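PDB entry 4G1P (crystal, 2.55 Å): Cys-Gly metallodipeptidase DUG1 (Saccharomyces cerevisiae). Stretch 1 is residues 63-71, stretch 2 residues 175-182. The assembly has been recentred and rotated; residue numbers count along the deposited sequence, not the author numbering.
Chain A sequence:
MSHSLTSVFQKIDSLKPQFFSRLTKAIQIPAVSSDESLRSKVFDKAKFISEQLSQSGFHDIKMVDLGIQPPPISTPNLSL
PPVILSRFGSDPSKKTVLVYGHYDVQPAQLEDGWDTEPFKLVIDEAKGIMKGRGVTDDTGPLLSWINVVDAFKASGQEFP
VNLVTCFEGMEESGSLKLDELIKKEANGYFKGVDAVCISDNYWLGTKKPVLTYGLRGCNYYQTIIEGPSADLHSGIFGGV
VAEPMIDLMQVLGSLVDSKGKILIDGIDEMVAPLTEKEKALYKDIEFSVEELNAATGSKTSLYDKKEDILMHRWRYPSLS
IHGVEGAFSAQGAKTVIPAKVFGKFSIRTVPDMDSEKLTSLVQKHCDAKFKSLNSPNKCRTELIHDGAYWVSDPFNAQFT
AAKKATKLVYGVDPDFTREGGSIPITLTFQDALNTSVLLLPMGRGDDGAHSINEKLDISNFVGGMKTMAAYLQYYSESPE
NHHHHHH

Stretch 1 (63-71) MVDLGIQPP
Stretch 2 175-182: SLKLDELI

The contact joins the end of a strand and the loop after it to the start of a helix more than a hundred residues further along the chain. It buries about 410 Å² and has no hydrogen bond across it, so packing and shape carry it. Val 64 closes the strand at phi/psi -83/128; the helix runs on from Leu 178, with Lys 177 at the N-cap position. The backbones come nearest where Leu 66 CA lies 6.1 Å from Lys 177 CA, and they are wider apart where Gln 69 CA lies 8.0 Å from Leu 176 CA.

Leu 66 is the centre, covered more than any other residue here. Its backbone turns to -68/-22, its CA-to-CB bond points toward the second stretch, and chi1 is m at -82°, with chi2 at -6°, off any well. This pose sets Leu 66 CG 3.7 Å from Lys 177 CB, Leu 66 CD1 4.0 Å from Leu 181 CD2, and Leu 66 CD2 4.1 Å from Leu 176 O. Val 64, chi1 t, also points toward the second stretch and brings Val 64 CG1 to 3.9 Å from Leu 181 CD2. Leu 181, t/p, packs against both Val 64 and Leu 66, its CD2 making the closest approach to each. Asp 65, between them, points away; its chi1 of -163° lets Asp 65 OD1 accept a weak hydrogen bond from Gly 67 N at 2.6 Å, with an N-H...O angle of only 127°.

Gly 67 sits at 119/-154, where a CB would be jammed against the carbonyl O of Leu 66, so the backbone itself calls for glycine.

Lys 177, at 74/-9, points toward the loop but folds its chain through m, m, m before a final t. The methylenes therefore lie along the first stretch: Lys 177 CE is 3.3 Å from Leu 66 O, and Lys 177 CD is 4.1 Å from Pro 70 CG. The ammonium is left for its own helix, where Lys 177 NZ makes a salt bridge with Glu 180 OE1 at 3.3 Å, its hydrogen bond weak. Glu 180 is m/t with chi3 at 49°. The first helical turn is loosely tied, Leu 181 N donating weakly to Lys 177 O at 3.3 Å; Ile 182 N to Leu 178 O is firmer at 3.0 Å.

Leu 176, at -54/130 with an m/t side chain, points toward the first stretch. Leu 176 CD1 reaches Gln 69 NE2 at 3.6 Å and Pro 70 O at 4.3 Å. Gln 69 starts away from the second stretch, yet off-well chi1 and chi2 of -111° and -119° bring its end back, while OE1 is hydrogen-bonded elsewhere in the structure.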

# COMPACT_ATOMS: atom_id res chain seq x y z
N MET A 63 29.99 7.59 -19.91
CA MET A 63 29.01 7.43 -18.86
C MET A 63 28.62 8.80 -18.34
O MET A 63 29.26 9.35 -17.44
CB MET A 63 29.59 6.58 -17.74
CG MET A 63 30.28 5.34 -18.27
SD MET A 63 29.19 4.25 -19.22
CE MET A 63 28.41 3.30 -17.90
N VAL A 64 27.58 9.38 -18.92
CA VAL A 64 27.26 10.77 -18.66
C VAL A 64 26.46 10.92 -17.37
O VAL A 64 25.44 10.27 -17.20
CB VAL A 64 26.48 11.36 -19.82
CG1 VAL A 64 26.12 12.81 -19.54
CG2 VAL A 64 27.28 11.22 -21.12
N ASP A 65 26.93 11.79 -16.48
CA ASP A 65 26.28 12.04 -15.20
C ASP A 65 25.28 13.15 -15.32
O ASP A 65 25.68 14.29 -15.51
CB ASP A 65 27.32 12.49 -14.19
CG ASP A 65 26.85 12.39 -12.76
OD1 ASP A 65 25.69 12.76 -12.47
OD2 ASP A 65 27.66 11.93 -11.92
N LEU A 66 24.00 12.83 -15.21
CA LEU A 66 22.95 13.84 -15.28
C LEU A 66 23.01 14.73 -14.05
O LEU A 66 22.52 15.86 -14.06
CB LEU A 66 21.58 13.17 -15.37
CG LEU A 66 21.12 12.72 -16.76
CD1 LEU A 66 22.12 13.15 -17.82
CD2 LEU A 66 20.93 11.21 -16.78
N GLY A 67 23.61 14.22 -12.98
CA GLY A 67 23.72 14.96 -11.74
C GLY A 67 23.04 14.24 -10.59
O GLY A 67 22.90 13.02 -10.60
N ILE A 68 22.61 15.01 -9.60
CA ILE A 68 21.94 14.44 -8.43
C ILE A 68 20.43 14.40 -8.64
O ILE A 68 19.84 15.33 -9.19
CB ILE A 68 22.25 15.24 -7.16
CG1 ILE A 68 23.74 15.17 -6.83
CG2 ILE A 68 21.42 14.73 -5.99
CD1 ILE A 68 24.32 13.78 -6.91
N GLN A 69 19.81 13.32 -8.19
CA GLN A 69 18.36 13.17 -8.29
C GLN A 69 17.65 14.41 -7.76
O GLN A 69 17.86 14.81 -6.62
CB GLN A 69 17.90 11.93 -7.53
CG GLN A 69 17.39 10.80 -8.42
CD GLN A 69 15.95 10.46 -8.13
OE1 GLN A 69 15.61 9.30 -7.88
NE2 GLN A 69 15.08 11.46 -8.17
N PRO A 70 16.80 15.00 -8.59
CA PRO A 70 16.09 16.22 -8.20
C PRO A 70 14.60 16.15 -8.53
O PRO A 70 13.99 15.09 -8.43
CB PRO A 70 16.75 17.29 -9.05
CG PRO A 70 17.14 16.57 -10.30
CD PRO A 70 17.41 15.13 -9.93
N PRO A 71 14.04 17.29 -8.93
CA PRO A 71 12.63 17.36 -9.31
C PRO A 71 11.72 17.54 -8.09
O PRO A 71 11.93 18.45 -7.28
CB PRO A 71 12.22 16.13 -10.10
N SER A 175 12.45 9.52 -16.75
CA SER A 175 13.54 9.89 -17.67
C SER A 175 14.16 11.23 -17.28
O SER A 175 14.43 12.06 -18.14
CB SER A 175 13.05 9.96 -19.11
OG SER A 175 12.62 8.68 -19.56
N LEU A 176 14.38 11.41 -15.99
CA LEU A 176 14.85 12.68 -15.44
C LEU A 176 16.12 13.19 -16.08
O LEU A 176 17.10 12.46 -16.19
CB LEU A 176 15.07 12.55 -13.92
CG LEU A 176 13.83 12.18 -13.09
CD1 LEU A 176 14.08 12.22 -11.57
CD2 LEU A 176 12.68 13.06 -13.47
N LYS A 177 16.09 14.46 -16.49
CA LYS A 177 17.27 15.20 -16.94
C LYS A 177 17.80 14.80 -18.33
O LYS A 177 18.68 15.46 -18.87
CB LYS A 177 18.39 15.12 -15.89
CG LYS A 177 17.96 15.54 -14.50
CD LYS A 177 18.13 17.03 -14.29
CE LYS A 177 19.59 17.41 -14.16
NZ LYS A 177 19.80 18.89 -14.24
N LEU A 178 17.26 13.72 -18.89
CA LEU A 178 17.70 13.22 -20.19
C LEU A 178 17.39 14.24 -21.29
O LEU A 178 18.21 14.49 -22.19
CB LEU A 178 17.02 11.89 -20.51
CG LEU A 178 17.33 11.27 -21.88
CD1 LEU A 178 18.81 11.00 -22.07
CD2 LEU A 178 16.53 10.01 -22.06
N ASP A 179 16.18 14.80 -21.19
CA ASP A 179 15.70 15.91 -22.00
C ASP A 179 16.80 16.95 -22.24
O ASP A 179 17.16 17.24 -23.38
CB ASP A 179 14.54 16.57 -21.26
CG ASP A 179 13.73 17.48 -22.15
OD1 ASP A 179 13.73 17.25 -23.38
OD2 ASP A 179 13.08 18.42 -21.63
N GLU A 180 17.32 17.50 -21.15
CA GLU A 180 18.38 18.50 -21.23
C GLU A 180 19.61 17.97 -21.93
O GLU A 180 20.25 18.69 -22.71
CB GLU A 180 18.75 18.99 -19.84
CG GLU A 180 17.60 19.57 -19.07
CD GLU A 180 17.89 19.66 -17.58
OE1 GLU A 180 18.98 20.18 -17.22
OE2 GLU A 180 17.05 19.21 -16.78
N LEU A 181 19.95 16.71 -21.66
CA LEU A 181 21.15 16.12 -22.24
C LEU A 181 21.10 16.11 -23.76
O LEU A 181 22.08 16.46 -24.42
CB LEU A 181 21.37 14.70 -21.72
CG LEU A 181 22.64 14.09 -22.30
CD1 LEU A 181 23.82 15.00 -22.01
CD2 LEU A 181 22.88 12.69 -21.75
N ILE A 182 19.97 15.70 -24.31
CA ILE A 182 19.82 15.60 -25.74
C ILE A 182 19.94 16.98 -26.38
O ILE A 182 20.70 17.16 -27.34
CB ILE A 182 18.49 14.94 -26.09
CG1 ILE A 182 18.56 13.47 -25.73
CG2 ILE A 182 18.17 15.11 -27.55
CD1 ILE A 182 17.29 12.95 -25.14